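Local coordinates for putative metal binding protein (Coccidioides immitis, PDB 3CVG) that is a putative metal-binding protein of the periplasmic binding protein superfamily, probably holding its ligand in the cleft between two lobes, at residues R104-N115 with D217-N227. Residues are numbered along the deposited sequence; the frame is centred on the assembly and turned at random.
Sequences RDHFMLIGPPSN and DQMVIYKKGTN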
ATOM      1  N   ARG A 104      -9.196   2.240   1.400  1.00 24.57           N
ATOM      2  CA  ARG A 104      -8.148   3.085   1.956  1.00 23.71           C
ATOM      3  C   ARG A 104      -7.221   2.310   2.894  1.00 23.87           C
ATOM      4  O   ARG A 104      -7.656   1.745   3.904  1.00 21.69           O
ATOM      5  CB  ARG A 104      -8.776   4.283   2.688  1.00 23.72           C
ATOM      6  CG  ARG A 104      -9.395   5.338   1.741  1.00 23.88           C
ATOM      7  CD  ARG A 104     -10.195   6.434   2.479  1.00 25.59           C
ATOM      8  NE  ARG A 104     -11.455   5.925   3.034  1.00 25.05           N
ATOM      9  CZ  ARG A 104     -12.375   6.676   3.642  1.00 25.98           C
ATOM     10  NH1 ARG A 104     -12.196   7.984   3.787  1.00 24.15           N
ATOM     11  NH2 ARG A 104     -13.482   6.114   4.115  1.00 25.10           N
ATOM     12  N   ASP A 105      -5.943   2.275   2.529  1.00 23.13           N
ATOM     13  CA  ASP A 105      -4.927   1.604   3.328  1.00 22.37           C
ATOM     14  C   ASP A 105      -4.205   2.714   4.089  1.00 22.24           C
ATOM     15  O   ASP A 105      -4.435   3.897   3.828  1.00 21.49           O
ATOM     16  CB  ASP A 105      -3.969   0.837   2.410  1.00 20.84           C
ATOM     17  CG  ASP A 105      -2.872   0.108   3.178  1.00 25.07           C
ATOM     18  OD1 ASP A 105      -3.084  -0.236   4.360  1.00 21.98           O
ATOM     19  OD2 ASP A 105      -1.800  -0.137   2.583  1.00 26.80           O
ATOM     20  N   HIS A 106      -3.342   2.355   5.032  1.00 22.42           N
ATOM     21  CA  HIS A 106      -2.652   3.376   5.806  1.00 21.22           C
ATOM     22  C   HIS A 106      -1.183   3.050   6.063  1.00 22.02           C
ATOM     23  O   HIS A 106      -0.832   1.910   6.358  1.00 20.85           O
ATOM     24  CB  HIS A 106      -3.367   3.592   7.145  1.00 22.22           C
ATOM     25  CG  HIS A 106      -4.849   3.787   7.012  1.00 25.07           C
ATOM     26  ND1 HIS A 106      -5.734   2.734   6.922  1.00 24.60           N
ATOM     27  CD2 HIS A 106      -5.593   4.915   6.882  1.00 22.87           C
ATOM     28  CE1 HIS A 106      -6.956   3.201   6.742  1.00 25.56           C
ATOM     29  NE2 HIS A 106      -6.898   4.520   6.712  1.00 26.24           N
ATOM     30  N   PHE A 107      -0.332   4.062   5.926  1.00 21.08           N
ATOM     31  CA  PHE A 107       1.099   3.909   6.183  1.00 21.44           C
ATOM     32  C   PHE A 107       1.322   4.333   7.640  1.00 20.23           C
ATOM     33  O   PHE A 107       0.462   4.984   8.244  1.00 19.89           O
ATOM     34  CB  PHE A 107       1.919   4.843   5.274  1.00 19.13           C
ATOM     35  CG  PHE A 107       1.986   4.406   3.825  1.00 21.06           C
ATOM     36  CD1 PHE A 107       2.693   3.267   3.457  1.00 17.92           C
ATOM     37  CD2 PHE A 107       1.371   5.164   2.826  1.00 21.59           C
ATOM     38  CE1 PHE A 107       2.797   2.887   2.111  1.00 21.52           C
ATOM     39  CE2 PHE A 107       1.466   4.794   1.481  1.00 20.34           C
ATOM     40  CZ  PHE A 107       2.182   3.651   1.124  1.00 21.56           C
HETATM   41  N   MSE A 108       2.461   3.957   8.209  1.00 20.59           N
HETATM   42  CA  MSE A 108       2.793   4.369   9.566  1.00 20.55           C
HETATM   43  C   MSE A 108       4.301   4.516   9.740  1.00 19.79           C
HETATM   44  O   MSE A 108       5.086   3.814   9.090  1.00 18.93           O
HETATM   45  CB  MSE A 108       2.231   3.395  10.624  1.00 26.23           C
HETATM   46  CG  MSE A 108       2.110   1.923  10.226  1.00 33.60           C
HETATM   47 SE   MSE A 108       1.161   0.856  11.608  1.00 48.11          SE
HETATM   48  CE  MSE A 108       2.600   0.599  12.869  1.00 39.57           C
ATOM     49  N   LEU A 109       4.697   5.469  10.579  1.00 17.75           N
ATOM     50  CA  LEU A 109       6.108   5.682  10.884  1.00 18.11           C
ATOM     51  C   LEU A 109       6.307   5.036  12.244  1.00 18.75           C
ATOM     52  O   LEU A 109       5.632   5.392  13.214  1.00 19.25           O
ATOM     53  CB  LEU A 109       6.440   7.169  10.978  1.00 17.96           C
ATOM     54  CG  LEU A 109       7.876   7.468  11.411  1.00 18.67           C
ATOM     55  CD1 LEU A 109       8.861   6.962  10.344  1.00 15.97           C
ATOM     56  CD2 LEU A 109       8.034   8.964  11.641  1.00 21.24           C
ATOM     57  N   ILE A 110       7.203   4.061  12.310  1.00 17.78           N
ATOM     58  CA  ILE A 110       7.465   3.383  13.567  1.00 18.19           C
ATOM     59  C   ILE A 110       8.959   3.492  13.875  1.00 19.29           C
ATOM     60  O   ILE A 110       9.769   3.740  12.979  1.00 18.03           O
ATOM     61  CB  ILE A 110       7.015   1.903  13.490  1.00 16.44           C
ATOM     62  CG1 ILE A 110       7.888   1.120  12.505  1.00 17.43           C
ATOM     63  CG2 ILE A 110       5.560   1.829  13.027  1.00 16.70           C
ATOM     64  CD1 ILE A 110       9.136   0.519  13.132  1.00 17.87           C
ATOM     65  N   GLY A 111       9.319   3.325  15.144  1.00 20.98           N
ATOM     66  CA  GLY A 111      10.717   3.414  15.531  1.00 20.57           C
ATOM     67  C   GLY A 111      10.957   2.726  16.865  1.00 21.95           C
ATOM     68  O   GLY A 111      10.012   2.247  17.497  1.00 21.14           O
ATOM     69  N   PRO A 112      12.215   2.661  17.327  1.00 22.91           N
ATOM     70  CA  PRO A 112      12.527   2.010  18.601  1.00 21.00           C
ATOM     71  C   PRO A 112      12.013   2.760  19.829  1.00 22.33           C
ATOM     72  O   PRO A 112      11.853   3.979  19.809  1.00 23.54           O
ATOM     73  CB  PRO A 112      14.052   1.925  18.573  1.00 20.43           C
ATOM     74  CG  PRO A 112      14.433   3.184  17.872  1.00 22.15           C
ATOM     75  CD  PRO A 112      13.426   3.255  16.726  1.00 21.28           C
ATOM     76  N   PRO A 113      11.740   2.026  20.919  1.00 24.44           N
ATOM     77  CA  PRO A 113      11.249   2.614  22.168  1.00 25.68           C
ATOM     78  C   PRO A 113      12.194   3.691  22.711  1.00 26.95           C
ATOM     79  O   PRO A 113      11.754   4.635  23.352  1.00 26.92           O
ATOM     80  CB  PRO A 113      11.156   1.408  23.101  1.00 24.91           C
ATOM     81  CG  PRO A 113      10.799   0.302  22.168  1.00 26.99           C
ATOM     82  CD  PRO A 113      11.703   0.554  20.982  1.00 24.31           C
ATOM     83  N   SER A 114      13.489   3.551  22.446  1.00 29.06           N
ATOM     84  CA  SER A 114      14.469   4.529  22.925  1.00 29.62           C
ATOM     85  C   SER A 114      14.274   5.905  22.299  1.00 29.40           C
ATOM     86  O   SER A 114      14.729   6.909  22.843  1.00 30.03           O
ATOM     87  CB  SER A 114      15.895   4.034  22.658  1.00 30.22           C
ATOM     88  OG  SER A 114      16.064   3.665  21.300  1.00 29.86           O
ATOM     89  N   ASN A 115      13.615   5.942  21.142  1.00 28.37           N
ATOM     90  CA  ASN A 115      13.325   7.194  20.457  1.00 25.08           C
ATOM     91  C   ASN A 115      14.505   8.174  20.447  1.00 24.13           C
ATOM     92  O   ASN A 115      14.408   9.287  20.966  1.00 23.62           O
ATOM     93  CB  ASN A 115      12.091   7.835  21.119  1.00 25.48           C
ATOM     94  CG  ASN A 115      11.514   8.985  20.316  1.00 27.06           C
ATOM     95  OD1 ASN A 115      11.772   9.119  19.118  1.00 27.52           O
ATOM     96  ND2 ASN A 115      10.703   9.813  20.974  1.00 26.58           N
ATOM     97  N   ASP A 217       6.146  -4.967  20.652  1.00 28.42           N
ATOM     98  CA  ASP A 217       6.489  -4.377  21.939  1.00 29.13           C
ATOM     99  C   ASP A 217       7.900  -3.794  21.910  1.00 28.09           C
ATOM    100  O   ASP A 217       8.296  -3.053  22.806  1.00 27.86           O
ATOM    101  CB  ASP A 217       6.388  -5.425  23.046  1.00 33.95           C
ATOM    102  CG  ASP A 217       4.966  -5.651  23.499  1.00 35.97           C
ATOM    103  OD1 ASP A 217       4.351  -4.696  24.020  1.00 41.33           O
ATOM    104  OD2 ASP A 217       4.460  -6.780  23.337  1.00 41.45           O
ATOM    105  N   GLN A 218       8.653  -4.132  20.870  1.00 27.72           N
ATOM    106  CA  GLN A 218      10.020  -3.647  20.711  1.00 26.89           C
ATOM    107  C   GLN A 218      10.048  -2.442  19.766  1.00 25.71           C
ATOM    108  O   GLN A 218      11.108  -2.019  19.293  1.00 24.58           O
ATOM    109  CB  GLN A 218      10.902  -4.781  20.176  1.00 27.07           C
ATOM    110  CG  GLN A 218      11.090  -5.919  21.186  1.00 28.30           C
ATOM    111  CD  GLN A 218      11.702  -7.163  20.573  1.00 31.35           C
ATOM    112  OE1 GLN A 218      12.694  -7.087  19.846  1.00 35.07           O
ATOM    113  NE2 GLN A 218      11.123  -8.320  20.876  1.00 33.17           N
HETATM  114  N   MSE A 219       8.870  -1.890  19.500  1.00 24.60           N
HETATM  115  CA  MSE A 219       8.743  -0.732  18.627  1.00 23.37           C
HETATM  116  C   MSE A 219       7.602   0.170  19.086  1.00 24.60           C
HETATM  117  O   MSE A 219       6.748  -0.240  19.875  1.00 25.54           O
HETATM  118  CB  MSE A 219       8.505  -1.168  17.171  1.00 22.88           C
HETATM  119  CG  MSE A 219       7.373  -2.177  16.983  1.00 19.71           C
HETATM  120 SE   MSE A 219       6.383  -1.881  15.321  1.00 30.16          SE
HETATM  121  CE  MSE A 219       5.285  -0.433  15.950  1.00 14.35           C
ATOM    122  N   VAL A 220       7.597   1.396  18.578  1.00 23.03           N
ATOM    123  CA  VAL A 220       6.586   2.387  18.913  1.00 23.66           C
ATOM    124  C   VAL A 220       5.997   2.990  17.640  1.00 23.31           C
ATOM    125  O   VAL A 220       6.722   3.242  16.683  1.00 21.82           O
ATOM    126  CB  VAL A 220       7.201   3.544  19.755  1.00 24.19           C
ATOM    127  CG1 VAL A 220       6.216   4.689  19.864  1.00 23.36           C
ATOM    128  CG2 VAL A 220       7.596   3.037  21.149  1.00 22.64           C
ATOM    129  N   ILE A 221       4.685   3.215  17.630  1.00 23.51           N
ATOM    130  CA  ILE A 221       4.034   3.821  16.466  1.00 23.93           C
ATOM    131  C   ILE A 221       4.071   5.323  16.687  1.00 23.51           C
ATOM    132  O   ILE A 221       3.366   5.839  17.552  1.00 24.48           O
ATOM    133  CB  ILE A 221       2.550   3.381  16.333  1.00 23.51           C
ATOM    134  CG1 ILE A 221       2.479   1.882  16.060  1.00 23.51           C
ATOM    135  CG2 ILE A 221       1.854   4.171  15.206  1.00 23.64           C
ATOM    136  CD1 ILE A 221       1.065   1.304  16.154  1.00 23.55           C
ATOM    137  N   TYR A 222       4.898   6.028  15.921  1.00 22.15           N
ATOM    138  CA  TYR A 222       5.002   7.474  16.074  1.00 23.06           C
ATOM    139  C   TYR A 222       3.956   8.230  15.265  1.00 23.38           C
ATOM    140  O   TYR A 222       3.626   9.369  15.580  1.00 23.35           O
ATOM    141  CB  TYR A 222       6.418   7.936  15.710  1.00 21.97           C
ATOM    142  CG  TYR A 222       7.440   7.477  16.724  1.00 24.20           C
ATOM    143  CD1 TYR A 222       7.501   8.066  17.987  1.00 24.14           C
ATOM    144  CD2 TYR A 222       8.293   6.406  16.454  1.00 22.45           C
ATOM    145  CE1 TYR A 222       8.371   7.598  18.961  1.00 24.66           C
ATOM    146  CE2 TYR A 222       9.173   5.927  17.428  1.00 25.33           C
ATOM    147  CZ  TYR A 222       9.202   6.531  18.680  1.00 24.58           C
ATOM    148  OH  TYR A 222      10.031   6.045  19.665  1.00 26.63           O
ATOM    149  N   LYS A 223       3.427   7.596  14.224  1.00 23.31           N
ATOM    150  CA  LYS A 223       2.409   8.239  13.407  1.00 24.71           C
ATOM    151  C   LYS A 223       1.736   7.209  12.528  1.00 24.68           C
ATOM    152  O   LYS A 223       2.405   6.444  11.839  1.00 22.69           O
ATOM    153  CB  LYS A 223       3.028   9.331  12.528  1.00 25.41           C
ATOM    154  CG  LYS A 223       2.009  10.147  11.729  1.00 27.62           C
ATOM    155  CD  LYS A 223       1.057  10.919  12.638  1.00 31.06           C
ATOM    156  CE  LYS A 223       0.077  11.780  11.836  1.00 37.25           C
ATOM    157  NZ  LYS A 223      -0.836  10.992  10.921  1.00 39.25           N
ATOM    158  N   LYS A 224       0.406   7.193  12.575  1.00 23.38           N
ATOM    159  CA  LYS A 224      -0.399   6.276  11.781  1.00 24.23           C
ATOM    160  C   LYS A 224      -1.292   7.117  10.885  1.00 23.67           C
ATOM    161  O   LYS A 224      -1.893   8.095  11.338  1.00 21.21           O
ATOM    162  CB  LYS A 224      -1.271   5.394  12.683  1.00 26.07           C
ATOM    163  CG  LYS A 224      -2.050   4.329  11.920  1.00 30.34           C
ATOM    164  CD  LYS A 224      -3.067   3.623  12.812  1.00 34.76           C
ATOM    165  CE  LYS A 224      -3.693   2.430  12.100  1.00 36.04           C
ATOM    166  NZ  LYS A 224      -4.678   1.711  12.966  1.00 37.18           N
ATOM    167  N   GLY A 225      -1.376   6.746   9.613  1.00 23.81           N
ATOM    168  CA  GLY A 225      -2.200   7.502   8.691  1.00 24.11           C
ATOM    169  C   GLY A 225      -3.679   7.465   9.046  1.00 23.25           C
ATOM    170  O   GLY A 225      -4.184   6.445   9.510  1.00 20.83           O
ATOM    171  N   THR A 226      -4.362   8.587   8.847  1.00 23.71           N
ATOM    172  CA  THR A 226      -5.797   8.671   9.116  1.00 25.17           C
ATOM    173  C   THR A 226      -6.491   8.595   7.767  1.00 25.77           C
ATOM    174  O   THR A 226      -5.845   8.361   6.747  1.00 24.84           O
ATOM    175  CB  THR A 226      -6.194  10.017   9.772  1.00 23.66           C
ATOM    176  OG1 THR A 226      -5.913  11.091   8.871  1.00 24.72           O
ATOM    177  CG2 THR A 226      -5.433  10.233  11.063  1.00 24.13           C
ATOM    178  N   ASN A 227      -7.805   8.794   7.749  1.00 26.59           N
ATOM    179  CA  ASN A 227      -8.535   8.763   6.489  1.00 27.83           C
ATOM    180  C   ASN A 227      -8.731  10.150   5.903  1.00 26.88           C
ATOM    181  O   ASN A 227      -9.413  10.306   4.893  1.00 29.47           O
ATOM    182  CB  ASN A 227      -9.893   8.073   6.660  1.00 27.94           C
ATOM    183  CG  ASN A 227      -9.763   6.575   6.780  1.00 29.11           C
ATOM    184  OD1 ASN A 227      -9.261   5.912   5.875  1.00 32.60           O
ATOM    185  ND2 ASN A 227     -10.202   6.033   7.902  1.00 30.91           N
TER
HETATM  186  O   HOH W   1     -10.404   9.891   2.461  1.00 28.98           O
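Tyr222 lies along the backbone of 109-112 and carries much of this contact. Its CB sits 3.6 Å from Leu109 O; CG stands anti to the carbonyl carbon (chi1 -69°), which sends the ring edge-on past Ile110 and Gly111, CE2 coming 3.5 Å from Gly111 CA. At the tip, OH donates to Pro112 O at 2.8 Å, tilted from the carbonyl plane, while Asn115 N closes a type I turn onto the same oxygen from its opposite face. The Asn115 side chain, its OD1 held by Tyr200 and Leu119, crosses the ring obliquely, planes 33° apart.

Strands 104-111 and 220-224 pair antiparallel within the PBP-superfamily domain, strand 200-204 also pairing with 100-111; the Phe107 side chain is about 5 Å from the bound calcium ion. A classic beta bulge interrupts the register: Tyr222 N (2.9 Å) and Lys223 N (3.3 Å) both bond to Leu109 O. CE of selenomethionine Met108 presses on Ile221 CG1 at a tight 3.4 Å, on the sheet face they share.

His106 NE2 donates to Asn227 OD1 (2.9 Å, 161°), in the ring plane but above the amide plane; Asn227 ND2 bonds Ser280 OG. Arg104 NH2 bonds Pro281 O, and a water links NH1 to Asn227 O. OD1 lies above the guanidinium plane, toward its rim. The His106 bond places a proton on NE2, and the arginine's positive charge would probably polarise the Asn227 side-chain carbonyl.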